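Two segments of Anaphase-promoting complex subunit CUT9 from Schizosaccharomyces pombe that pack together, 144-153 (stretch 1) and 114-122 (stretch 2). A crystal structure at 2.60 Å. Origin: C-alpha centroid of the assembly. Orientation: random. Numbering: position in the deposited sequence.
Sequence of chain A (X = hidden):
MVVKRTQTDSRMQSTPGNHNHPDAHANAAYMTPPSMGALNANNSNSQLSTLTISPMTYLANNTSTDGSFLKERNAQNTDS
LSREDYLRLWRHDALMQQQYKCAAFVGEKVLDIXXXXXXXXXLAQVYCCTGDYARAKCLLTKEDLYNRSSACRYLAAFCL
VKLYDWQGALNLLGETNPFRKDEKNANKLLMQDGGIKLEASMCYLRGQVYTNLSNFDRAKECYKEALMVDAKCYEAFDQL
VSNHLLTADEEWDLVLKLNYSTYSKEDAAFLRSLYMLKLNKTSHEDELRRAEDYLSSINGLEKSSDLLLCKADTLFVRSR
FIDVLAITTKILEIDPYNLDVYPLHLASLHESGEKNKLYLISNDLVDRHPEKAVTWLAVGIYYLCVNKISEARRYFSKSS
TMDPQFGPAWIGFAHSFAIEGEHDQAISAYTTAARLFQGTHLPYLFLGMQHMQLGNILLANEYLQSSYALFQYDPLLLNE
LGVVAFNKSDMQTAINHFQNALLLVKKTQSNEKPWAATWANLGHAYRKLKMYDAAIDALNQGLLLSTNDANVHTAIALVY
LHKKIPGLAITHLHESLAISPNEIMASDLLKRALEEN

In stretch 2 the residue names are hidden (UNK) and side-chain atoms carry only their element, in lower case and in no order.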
# COMPACT_ATOMS: atom_id res chain seq x y z
N ASP A 144 6.57 -24.28 -12.26
CA ASP A 144 6.66 -25.08 -11.04
C ASP A 144 7.94 -24.75 -10.24
O ASP A 144 8.55 -25.60 -9.58
CB ASP A 144 6.41 -26.58 -11.31
CG ASP A 144 7.69 -27.41 -11.35
OD1 ASP A 144 8.66 -27.01 -12.03
OD2 ASP A 144 7.71 -28.47 -10.69
N LEU A 145 8.33 -23.47 -10.31
CA LEU A 145 9.41 -22.90 -9.51
C LEU A 145 9.38 -23.32 -8.05
O LEU A 145 10.39 -23.74 -7.49
CB LEU A 145 9.37 -21.37 -9.55
CG LEU A 145 10.29 -20.62 -10.52
CD1 LEU A 145 11.67 -21.26 -10.54
CD2 LEU A 145 9.68 -20.56 -11.90
N TYR A 146 8.21 -23.19 -7.42
CA TYR A 146 8.06 -23.45 -5.99
C TYR A 146 8.58 -24.83 -5.61
O TYR A 146 8.89 -25.08 -4.44
CB TYR A 146 6.60 -23.29 -5.54
CG TYR A 146 5.64 -24.08 -6.39
CD1 TYR A 146 5.32 -25.39 -6.06
CD2 TYR A 146 5.08 -23.53 -7.52
CE1 TYR A 146 4.44 -26.13 -6.84
CE2 TYR A 146 4.21 -24.25 -8.31
CZ TYR A 146 3.89 -25.55 -7.97
OH TYR A 146 3.02 -26.27 -8.76
N ASN A 147 8.69 -25.71 -6.59
CA ASN A 147 9.20 -27.05 -6.37
C ASN A 147 10.72 -27.15 -6.44
O ASN A 147 11.32 -28.12 -6.00
CB ASN A 147 8.57 -28.03 -7.35
CG ASN A 147 7.50 -28.88 -6.71
OD1 ASN A 147 6.80 -28.44 -5.79
ND2 ASN A 147 7.36 -30.11 -7.19
N ARG A 148 11.34 -26.12 -7.00
CA ARG A 148 12.76 -26.19 -7.29
C ARG A 148 13.54 -25.19 -6.44
O ARG A 148 14.75 -25.10 -6.53
CB ARG A 148 13.00 -25.94 -8.78
CG ARG A 148 12.23 -26.92 -9.68
CD ARG A 148 11.87 -26.29 -11.01
NE ARG A 148 13.01 -25.64 -11.63
CZ ARG A 148 12.92 -24.73 -12.60
NH1 ARG A 148 11.71 -24.38 -13.04
NH2 ARG A 148 14.01 -24.18 -13.11
N SER A 149 12.82 -24.44 -5.61
CA SER A 149 13.44 -23.39 -4.82
C SER A 149 12.63 -23.19 -3.54
O SER A 149 11.42 -23.08 -3.59
CB SER A 149 13.48 -22.10 -5.67
OG SER A 149 14.03 -20.99 -4.97
N SER A 150 13.30 -23.16 -2.39
CA SER A 150 12.59 -22.91 -1.13
C SER A 150 12.19 -21.44 -1.00
O SER A 150 11.15 -21.11 -0.42
CB SER A 150 13.43 -23.32 0.08
OG SER A 150 13.91 -24.64 -0.06
N ALA A 151 13.04 -20.55 -1.54
CA ALA A 151 12.73 -19.14 -1.54
C ALA A 151 11.48 -18.90 -2.38
O ALA A 151 10.61 -18.12 -2.00
CB ALA A 151 13.90 -18.34 -2.09
N CYS A 152 11.39 -19.59 -3.51
CA CYS A 152 10.24 -19.42 -4.39
C CYS A 152 8.98 -19.99 -3.74
O CYS A 152 7.89 -19.47 -3.93
CB CYS A 152 10.50 -20.04 -5.76
SG CYS A 152 11.77 -19.20 -6.78
N ARG A 153 9.13 -21.06 -2.97
CA ARG A 153 8.01 -21.62 -2.22
C ARG A 153 7.56 -20.65 -1.13
O ARG A 153 6.37 -20.34 -1.00
CB ARG A 153 8.39 -22.97 -1.62
CG ARG A 153 7.24 -23.77 -1.09
CD ARG A 153 7.67 -25.18 -0.72
NE ARG A 153 6.69 -26.16 -1.19
CZ ARG A 153 6.83 -26.90 -2.28
NH1 ARG A 153 7.94 -26.81 -3.01
NH2 ARG A 153 5.88 -27.74 -2.64
N UNK A 114 18.49 -16.27 -18.27
CA UNK A 114 19.04 -17.34 -17.44
C UNK A 114 18.05 -18.47 -17.09
O UNK A 114 18.42 -19.65 -16.99
c UNK A 114 20.56 -15.64 -16.42
c UNK A 114 19.57 -16.74 -16.12
o UNK A 114 18.47 -16.17 -15.39
N UNK A 115 16.79 -18.10 -16.85
CA UNK A 115 15.79 -19.05 -16.42
C UNK A 115 16.06 -19.57 -15.02
O UNK A 115 15.43 -20.54 -14.59
N UNK A 116 16.98 -18.92 -14.31
CA UNK A 116 17.33 -19.31 -12.94
C UNK A 116 16.24 -19.02 -11.90
O UNK A 116 15.73 -17.91 -11.82
n UNK A 116 18.60 -19.41 -10.21
c UNK A 116 19.30 -19.28 -11.33
o UNK A 116 20.47 -19.66 -11.43
c UNK A 116 18.62 -18.61 -12.51
N UNK A 117 15.89 -20.03 -11.10
CA UNK A 117 14.95 -19.82 -10.00
C UNK A 117 15.27 -18.60 -9.14
O UNK A 117 14.37 -17.83 -8.81
c UNK A 117 15.10 -21.12 -9.19
c UNK A 117 15.46 -22.16 -10.22
c UNK A 117 16.35 -21.43 -11.18
N UNK A 118 16.53 -18.42 -8.77
CA UNK A 118 16.92 -17.26 -7.98
C UNK A 118 16.56 -15.95 -8.66
O UNK A 118 16.25 -14.97 -7.99
o UNK A 118 19.95 -18.74 -6.56
c UNK A 118 18.41 -17.30 -7.68
c UNK A 118 18.78 -18.46 -6.80
n UNK A 118 17.76 -19.16 -6.29
N UNK A 119 16.57 -15.94 -9.98
CA UNK A 119 16.19 -14.73 -10.69
C UNK A 119 14.68 -14.54 -10.72
O UNK A 119 14.20 -13.42 -10.60
c UNK A 119 18.33 -14.58 -12.00
o UNK A 119 18.79 -13.94 -11.03
c UNK A 119 16.83 -14.71 -12.08
o UNK A 119 19.04 -15.12 -12.88
N UNK A 120 13.95 -15.64 -10.85
CA UNK A 120 12.50 -15.62 -10.71
C UNK A 120 12.11 -15.12 -9.33
O UNK A 120 11.17 -14.34 -9.18
c UNK A 120 11.93 -17.00 -10.94
N UNK A 121 12.81 -15.59 -8.31
CA UNK A 121 12.54 -15.14 -6.96
C UNK A 121 12.66 -13.62 -6.84
O UNK A 121 11.75 -12.94 -6.36
c UNK A 121 14.44 -14.23 -4.22
c UNK A 121 12.37 -14.83 -2.46
c UNK A 121 13.47 -15.14 -4.61
c UNK A 121 13.34 -13.92 -2.07
c UNK A 121 13.51 -15.77 -5.96
c UNK A 121 12.43 -15.43 -3.73
c UNK A 121 14.38 -13.62 -2.95
N UNK A 122 13.80 -13.10 -7.26
CA UNK A 122 14.10 -11.69 -7.08
C UNK A 122 13.17 -10.81 -7.90
O UNK A 122 12.82 -9.69 -7.48
c UNK A 122 17.44 -12.09 -4.19
c UNK A 122 16.46 -11.87 -6.25
c UNK A 122 16.02 -10.12 -2.89
c UNK A 122 15.57 -11.40 -7.37
c UNK A 122 17.39 -12.88 -6.28
n UNK A 122 17.99 -13.01 -5.06
c UNK A 122 15.74 -10.37 -4.24
c UNK A 122 17.72 -11.84 -2.84
c UNK A 122 16.46 -11.37 -4.91
c UNK A 122 16.99 -10.86 -2.21

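Position 114 carries three side-chain atoms: one carbon bonded to one oxygen and one carbon. A beta-branched hydroxyl is threonine, Thr114. It lies in the last part of a helix and touches nothing on stretch 1; its hydroxyl accepts a weak bond from the backbone N of 116 and is also bonded elsewhere in the structure.

Position 115 has no side-chain atoms, and its carbonyl O lies 4.2 Å from Arg148 NH2, a loose approach rather than a bond. The residue is glycine, Gly115. It is the first residue to leave the helix, with phi of 68°, a positive value that by itself favours glycine.

Position 116 shows two carbons, the second carrying one oxygen and one nitrogen, and does not reach stretch 1. A carboxamide on a single methylene is asparagine, Asn116. It occupies the N-cap, where asparagine is common. Its backbone N donates a weak hydrogen bond to Thr114 OG1 at 3.3 Å, which ties the turn to the end of the preceding helix.

At 117, three carbons close a ring onto the backbone nitrogen. CA lies 3.6 Å from Leu145 CD1, CB is 4.0 Å from Ser149 CB, and a ring carbon lies 3.8 Å from Arg148 NH2. This is proline, Pro117. Proline suits the first turn of a helix, where its lack of an N-H costs no bond and its ring restrains phi, here -48°. No other residue of this stretch has more surface covered by the partner.

Position 118 again has two carbons, the second bearing one oxygen and one nitrogen. Its CA-to-CB bond points away from stretch 1, yet the end of the side chain comes nearer, with the nitrogen 4.4 Å from Ser149 OG. It is asparagine, Asn118. A polar amide suits a partly exposed side chain that only brushes stretch 1.

Position 119 has two carbons, the second carrying two oxygens, and points away from stretch 1. A short carboxylate is aspartate, Asp119. Though buried, its oxygens are satisfied by hydrogen bonds elsewhere in the structure.

At 120 there is a single carbon, CB, which points toward stretch 1 and meets Leu145 CG at 4.0 Å. This is alanine, Ala120, a lone methyl directed at stretch 1, apolar like the leucine it meets.

Position 121 has one carbon followed by a six-carbon ring. Ala151 CB lies 4.0 Å from the ring centroid, over one face, in a CH-pi contact, and Cys152 SG lies 3.9 Å from CB. This is phenylalanine, Phe121, with chi1 in t. A flat apolar ring in a buried site offers a broad face to a methyl.

Position 122 has one carbon leading to fused five- and six-membered rings with one nitrogen, out of reach of stretch 1. It is tryptophan, Trp122. A large, mostly apolar ring system suits a buried site, its one polar ring atom, NE1, being hydrogen-bonded elsewhere in the structure.

The contact works by packing, since no hydrogen bond crosses it. Leu145 rests on Pro117 and Ala120, while Ala151 and Cys152 pack on Phe121. Ser149 caps its own helix, its OG accepting a weak bond from Cys152 N at 3.3 Å. The two segments together bury 354 Å².

Stretch 2, residues 114-122: TGNPNDAFW
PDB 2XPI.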